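24-sterol C-methyltransferase (Haloferax volcanii, PDB 6F5Z) is a putative S-adenosylmethionine-dependent methyltransferase that binds S-adenosyl-L-homocysteine and forms a complex with the Trm112 activator protein. Local coordinates at residues K28-R33 with H106-E111; W163-Y168 with Q182-D187. All blocks are in the same frame, centred on the assembly; numbering follows the deposited sequence.

Both contacts pack a helix against the same mixed sheet of a Rossmann-like methyltransferase fold, and their centres lie 13 Å apart. Contact 1 sets helix 16-33 on the central strand 104-110, whose end reaches the cofactor product SAH. Contact 2 joins helix 165-174 to strand 178-185, an outermost strand of the sheet within this chain, and the side chain of Tyr168 stays about 12 Å from SAH. The two meet directly where Arg33 NH1 forms a salt bridge of 2.9 Å with Asp183 OD2 and where Ala30 CB packs on Ile185 CD1 at 3.8 Å.

Contact 1 of 2, residues K28-R33 with H106-E111; sequences KHALAR and HVWSME. With SAH (S-adenosyl-L-homocysteine), chain G.
Helix 16-33 packs here on strand 104-110, a central parallel strand of the Rossmann-like methyltransferase sheet, and the indole of Trp108 fills the join with Leu31 over one face and Ala30 at the rim. Leu31 CD2 stands 3.5 Å from the centroid of the Trp108 six-membered ring, 9° off the ring normal, a CH-pi contact made almost straight down onto the face. The leucine crosses the tryptophan at about a right angle; its CG, 3.7 Å from Trp108 CH2, follows the methyl onto the outer part of the ring. Ala30 comes from another direction: its CB lies in the indole plane, 3.7 Å from Trp108 CZ3 and equally close to CH2, so it abuts the edge. With CG anti to the backbone N (chi1 162°), Trp108 extends its benzo ring from the strand toward the helix. On the opposite face of the indole, Met110 N sits 3.7 Å above the plane near the rim. The contact is buried and wholly apolar: Ala52 of helix 51-60 touches both Leu31 and Trp108, while Tyr137 of strand 134-140 packs against the tryptophan.

Beyond this packing, strand 104-110 runs into the SAH pocket, as expected in class I methyltransferases, where the cofactor lies at the carboxyl ends of the parallel strands. Glu111 begins the loop there, its OE1 held by Tyr114 OH and Asn141 N, with its backbone O against C5' of the ligand. His23 of helix 16-33 and Asp69 also bond to SAH. Two residues beyond Trp108, the amino N of SAH donates to Met110 O at 2.9 Å, and Met110 CG approaches the SAH carboxylate O at 3.2 Å.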
# COMPACT_ATOMS: atom_id res chain seq x y z
N LYS B 28 1.48 14.85 -1.05
CA LYS B 28 0.54 14.85 0.07
C LYS B 28 -0.26 13.55 0.11
O LYS B 28 -0.56 13.08 1.23
CB LYS B 28 -0.39 16.06 -0.03
CG LYS B 28 -1.34 16.07 -1.20
CD LYS B 28 -2.16 17.38 -1.24
CE LYS B 28 -3.09 17.43 -2.42
NZ LYS B 28 -3.70 18.78 -2.56
N HIS B 29 -0.61 12.99 -1.05
CA HIS B 29 -1.43 11.78 -1.10
C HIS B 29 -0.61 10.56 -0.76
O HIS B 29 -1.10 9.66 -0.08
CB HIS B 29 -2.05 11.59 -2.49
CG HIS B 29 -3.05 12.65 -2.83
ND1 HIS B 29 -4.19 12.82 -2.07
CD2 HIS B 29 -3.03 13.57 -3.82
CE1 HIS B 29 -4.86 13.81 -2.64
NE2 HIS B 29 -4.19 14.31 -3.68
N ALA B 30 0.64 10.52 -1.24
CA ALA B 30 1.50 9.36 -0.94
C ALA B 30 1.84 9.34 0.57
O ALA B 30 1.79 8.30 1.20
CB ALA B 30 2.79 9.44 -1.75
N LEU B 31 2.14 10.51 1.16
CA LEU B 31 2.47 10.58 2.58
C LEU B 31 1.30 10.13 3.43
O LEU B 31 1.48 9.44 4.45
CB LEU B 31 2.85 12.02 2.98
CG LEU B 31 4.19 12.45 2.40
CD1 LEU B 31 4.34 13.99 2.39
CD2 LEU B 31 5.34 11.82 3.17
N ALA B 32 0.07 10.47 2.98
CA ALA B 32 -1.11 10.12 3.77
C ALA B 32 -1.32 8.63 3.85
O ALA B 32 -2.05 8.18 4.75
CB ALA B 32 -2.36 10.78 3.20
N ARG B 33 -0.72 7.86 2.93
CA ARG B 33 -0.90 6.40 2.88
C ARG B 33 0.03 5.73 3.88
O ARG B 33 -0.19 4.53 4.18
CB ARG B 33 -0.57 5.87 1.46
CG ARG B 33 -1.60 6.31 0.46
CD ARG B 33 -1.29 5.87 -0.95
NE ARG B 33 -2.18 6.54 -1.90
CZ ARG B 33 -2.36 6.15 -3.16
NH1 ARG B 33 -1.74 5.08 -3.63
NH2 ARG B 33 -3.15 6.85 -3.97
N HIS B 106 10.41 3.66 8.86
CA HIS B 106 9.99 3.84 7.47
C HIS B 106 10.96 4.75 6.75
O HIS B 106 11.61 5.60 7.38
CB HIS B 106 8.59 4.47 7.36
CG HIS B 106 7.54 3.73 8.10
ND1 HIS B 106 7.16 4.10 9.40
CD2 HIS B 106 6.87 2.62 7.73
CE1 HIS B 106 6.26 3.19 9.76
NE2 HIS B 106 6.06 2.28 8.82
N VAL B 107 11.06 4.55 5.43
CA VAL B 107 11.90 5.42 4.59
C VAL B 107 10.96 6.00 3.53
O VAL B 107 10.14 5.28 2.93
CB VAL B 107 13.03 4.60 3.91
CG1 VAL B 107 13.82 5.46 2.91
CG2 VAL B 107 13.99 4.04 4.96
N TRP B 108 11.10 7.31 3.28
CA TRP B 108 10.36 8.05 2.28
C TRP B 108 11.37 8.64 1.30
O TRP B 108 12.44 9.10 1.70
CB TRP B 108 9.64 9.24 2.96
CG TRP B 108 9.20 10.33 2.01
CD1 TRP B 108 9.90 11.46 1.69
CD2 TRP B 108 8.01 10.34 1.21
NE1 TRP B 108 9.18 12.21 0.76
CE2 TRP B 108 8.04 11.52 0.42
CE3 TRP B 108 6.92 9.45 1.06
CZ2 TRP B 108 6.97 11.89 -0.41
CZ3 TRP B 108 5.88 9.79 0.20
CH2 TRP B 108 5.94 10.99 -0.55
N SER B 109 11.02 8.66 0.02
CA SER B 109 11.82 9.40 -0.94
C SER B 109 10.91 9.91 -2.06
O SER B 109 10.16 9.14 -2.66
CB SER B 109 12.97 8.55 -1.46
OG SER B 109 13.75 9.29 -2.40
N MET B 110 11.00 11.20 -2.36
CA MET B 110 10.21 11.78 -3.46
C MET B 110 11.17 12.50 -4.42
O MET B 110 12.00 13.33 -3.99
CB MET B 110 9.19 12.80 -2.92
CG MET B 110 8.53 13.69 -3.97
SD MET B 110 7.42 12.73 -5.03
CE MET B 110 6.57 14.03 -5.94
N GLU B 111 11.04 12.18 -5.71
CA GLU B 111 11.79 12.86 -6.76
C GLU B 111 13.30 12.84 -6.51
O GLU B 111 13.98 13.81 -6.91
CB GLU B 111 11.25 14.31 -6.89
CG GLU B 111 9.94 14.35 -7.65
CD GLU B 111 10.17 14.11 -9.13
OE1 GLU B 111 10.50 12.96 -9.51
OE2 GLU B 111 10.15 15.10 -9.90
N SAH G . 12.31 15.30 -1.94
CA SAH G . 12.38 16.74 -2.31
CB SAH G . 13.63 17.12 -3.20
CG SAH G . 13.61 16.45 -4.57
SD SAH G . 15.07 16.96 -5.55
C SAH G . 11.09 17.22 -3.02
O SAH G . 10.17 16.31 -3.15
OXT SAH G . 10.96 18.36 -3.40
C5' SAH G . 16.26 15.63 -5.25
C4' SAH G . 16.98 15.75 -3.93
O4' SAH G . 17.81 14.57 -3.77
C3' SAH G . 17.93 16.96 -3.91
O3' SAH G . 17.78 17.76 -2.74
C2' SAH G . 19.31 16.33 -4.12
O2' SAH G . 20.40 17.06 -3.55
C1' SAH G . 19.14 14.96 -3.48
N9 SAH G . 20.03 13.92 -4.01
C8 SAH G . 20.17 13.54 -5.32
N7 SAH G . 21.00 12.55 -5.51
C5 SAH G . 21.45 12.25 -4.23
C6 SAH G . 22.36 11.29 -3.74
N6 SAH G . 23.04 10.44 -4.52
N1 SAH G . 22.59 11.26 -2.40
C2 SAH G . 21.96 12.15 -1.62
N3 SAH G . 21.09 13.10 -1.97
C4 SAH G . 20.86 13.09 -3.30

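Contact 2 of 2, residues W163-Y168 with Q182-D187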
# COMPACT_ATOMS: atom_id res chain seq x y z
N TRP B 163 13.29 3.68 -14.98
CA TRP B 163 12.69 2.37 -14.90
C TRP B 163 11.22 2.44 -15.18
O TRP B 163 10.58 3.45 -14.86
CB TRP B 163 12.86 1.76 -13.50
CG TRP B 163 14.21 1.18 -13.19
CD1 TRP B 163 15.21 0.85 -14.07
CD2 TRP B 163 14.70 0.87 -11.88
NE1 TRP B 163 16.30 0.36 -13.38
CE2 TRP B 163 16.00 0.35 -12.03
CE3 TRP B 163 14.16 1.02 -10.59
CZ2 TRP B 163 16.78 -0.02 -10.91
CZ3 TRP B 163 14.91 0.62 -9.50
CH2 TRP B 163 16.21 0.12 -9.66
N SER B 164 10.66 1.34 -15.70
CA SER B 164 9.20 1.24 -15.85
C SER B 164 8.54 0.86 -14.49
O SER B 164 9.23 0.48 -13.55
CB SER B 164 8.84 0.14 -16.85
OG SER B 164 9.32 -1.07 -16.31
N HIS B 165 7.21 0.88 -14.43
CA HIS B 165 6.51 0.42 -13.22
C HIS B 165 7.01 -1.02 -12.89
O HIS B 165 7.34 -1.33 -11.74
CB HIS B 165 5.00 0.34 -13.46
CG HIS B 165 4.28 1.66 -13.50
ND1 HIS B 165 2.99 1.78 -12.97
CD2 HIS B 165 4.67 2.87 -13.96
CE1 HIS B 165 2.63 3.04 -13.19
NE2 HIS B 165 3.58 3.73 -13.81
N ALA B 166 7.05 -1.90 -13.92
CA ALA B 166 7.48 -3.29 -13.70
C ALA B 166 8.91 -3.39 -13.20
O ALA B 166 9.23 -4.19 -12.31
CB ALA B 166 7.28 -4.13 -14.96
N GLU B 167 9.80 -2.56 -13.76
CA GLU B 167 11.19 -2.59 -13.31
C GLU B 167 11.35 -2.16 -11.86
O GLU B 167 12.22 -2.69 -11.14
CB GLU B 167 12.07 -1.73 -14.22
CG GLU B 167 12.36 -2.46 -15.54
CD GLU B 167 12.96 -1.59 -16.63
OE1 GLU B 167 12.62 -0.39 -16.71
OE2 GLU B 167 13.73 -2.14 -17.45
N TYR B 168 10.52 -1.20 -11.38
CA TYR B 168 10.58 -0.81 -9.97
C TYR B 168 10.11 -2.00 -9.11
O TYR B 168 10.76 -2.30 -8.12
CB TYR B 168 9.63 0.38 -9.69
CG TYR B 168 10.35 1.70 -9.82
CD1 TYR B 168 11.08 2.22 -8.75
CD2 TYR B 168 10.33 2.43 -11.01
CE1 TYR B 168 11.79 3.42 -8.87
CE2 TYR B 168 11.01 3.64 -11.13
CZ TYR B 168 11.77 4.11 -10.07
OH TYR B 168 12.50 5.27 -10.18
N GLN B 182 1.47 -0.42 -5.75
CA GLN B 182 2.11 0.41 -6.77
C GLN B 182 1.01 1.19 -7.47
O GLN B 182 0.00 0.59 -7.84
CB GLN B 182 2.96 -0.39 -7.73
CG GLN B 182 3.73 0.58 -8.66
CD GLN B 182 4.61 -0.16 -9.63
OE1 GLN B 182 4.07 -0.94 -10.43
NE2 GLN B 182 5.94 0.07 -9.58
N ASP B 183 1.18 2.50 -7.59
CA ASP B 183 0.09 3.30 -8.13
C ASP B 183 0.58 4.55 -8.82
O ASP B 183 1.74 4.95 -8.70
CB ASP B 183 -0.78 3.75 -6.92
CG ASP B 183 -2.24 4.13 -7.21
OD1 ASP B 183 -2.71 3.88 -8.35
OD2 ASP B 183 -2.93 4.56 -6.24
N SER B 184 -0.34 5.18 -9.57
CA SER B 184 -0.14 6.50 -10.17
C SER B 184 -0.97 7.49 -9.34
O SER B 184 -2.14 7.22 -9.06
CB SER B 184 -0.69 6.50 -11.59
OG SER B 184 0.06 5.61 -12.40
N ILE B 185 -0.37 8.60 -8.93
CA ILE B 185 -1.06 9.64 -8.17
C ILE B 185 -1.13 10.87 -9.07
O ILE B 185 -0.09 11.45 -9.42
CB ILE B 185 -0.29 9.94 -6.86
CG1 ILE B 185 -0.24 8.63 -6.00
CG2 ILE B 185 -1.03 11.05 -6.07
CD1 ILE B 185 0.54 8.82 -4.70
N ALA B 186 -2.36 11.24 -9.45
CA ALA B 186 -2.52 12.37 -10.35
C ALA B 186 -2.21 13.69 -9.65
O ALA B 186 -2.45 13.84 -8.43
CB ALA B 186 -3.94 12.42 -10.87
N ASP B 187 -1.71 14.67 -10.45
CA ASP B 187 -1.52 16.03 -9.97
C ASP B 187 -2.75 16.77 -10.50
O ASP B 187 -2.85 17.06 -11.70
CB ASP B 187 -0.22 16.65 -10.49
CG ASP B 187 -0.04 18.09 -10.04
OD1 ASP B 187 -1.05 18.72 -9.65
OD2 ASP B 187 1.11 18.57 -10.03
O HOH W 1 2.21 6.20 -13.94
O HOH W 2 1.71 -0.33 -11.65
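The imidazole of His165 has Ser184 OG and two waters at its edge, all near its plane, while the flat amide of Gln182 is turned 64° from it. Within segment 163-168, Trp163 CE3 sits over the centre of one Tyr168 ring face, 3.7 Å above it. One water joins His165 NE2 to Ser184 OG; the second joins ND1 to Gln182 OE1, donating to that oxygen at 2.7 Å. Both imidazole nitrogens are thereby tied to strand 178-185 through solvent, and His165 CE1 approaches Ser184 OG at 3.7 Å. His165 CB meets Gln182 OE1 at 3.4 Å.

The direct bond runs from Gln182 NE2 to His165 O, 2.9 Å long and nearly straight at 165°. The acceptor lies in the amide plane, but the donor is tilted 27° from the carbonyl plane. An extended chain, with CG anti to the backbone N, carries the buried amide to the first turn of the helix. Arg169 NH1 donates to OE1 and Thr221 OG1 bonds with NE2, so the amide is gripped at both ends and its orientation fixed. Tyr168 CB lies beside Gln182 NE2. Ser164 and Glu167 close the helix start as a capping box: Glu167 N donates to Ser164 OG at 3.0 Å and Ser164 N to Glu167 OE1 at 2.8 Å.

Helix 165-174 lies on the sheet beside strand 178-185, with Leu219 of the adjacent strand 218-224 touching His165, Tyr168 and Gln182, and Cys138 and Val140 of strand 134-140 receiving Tyr168.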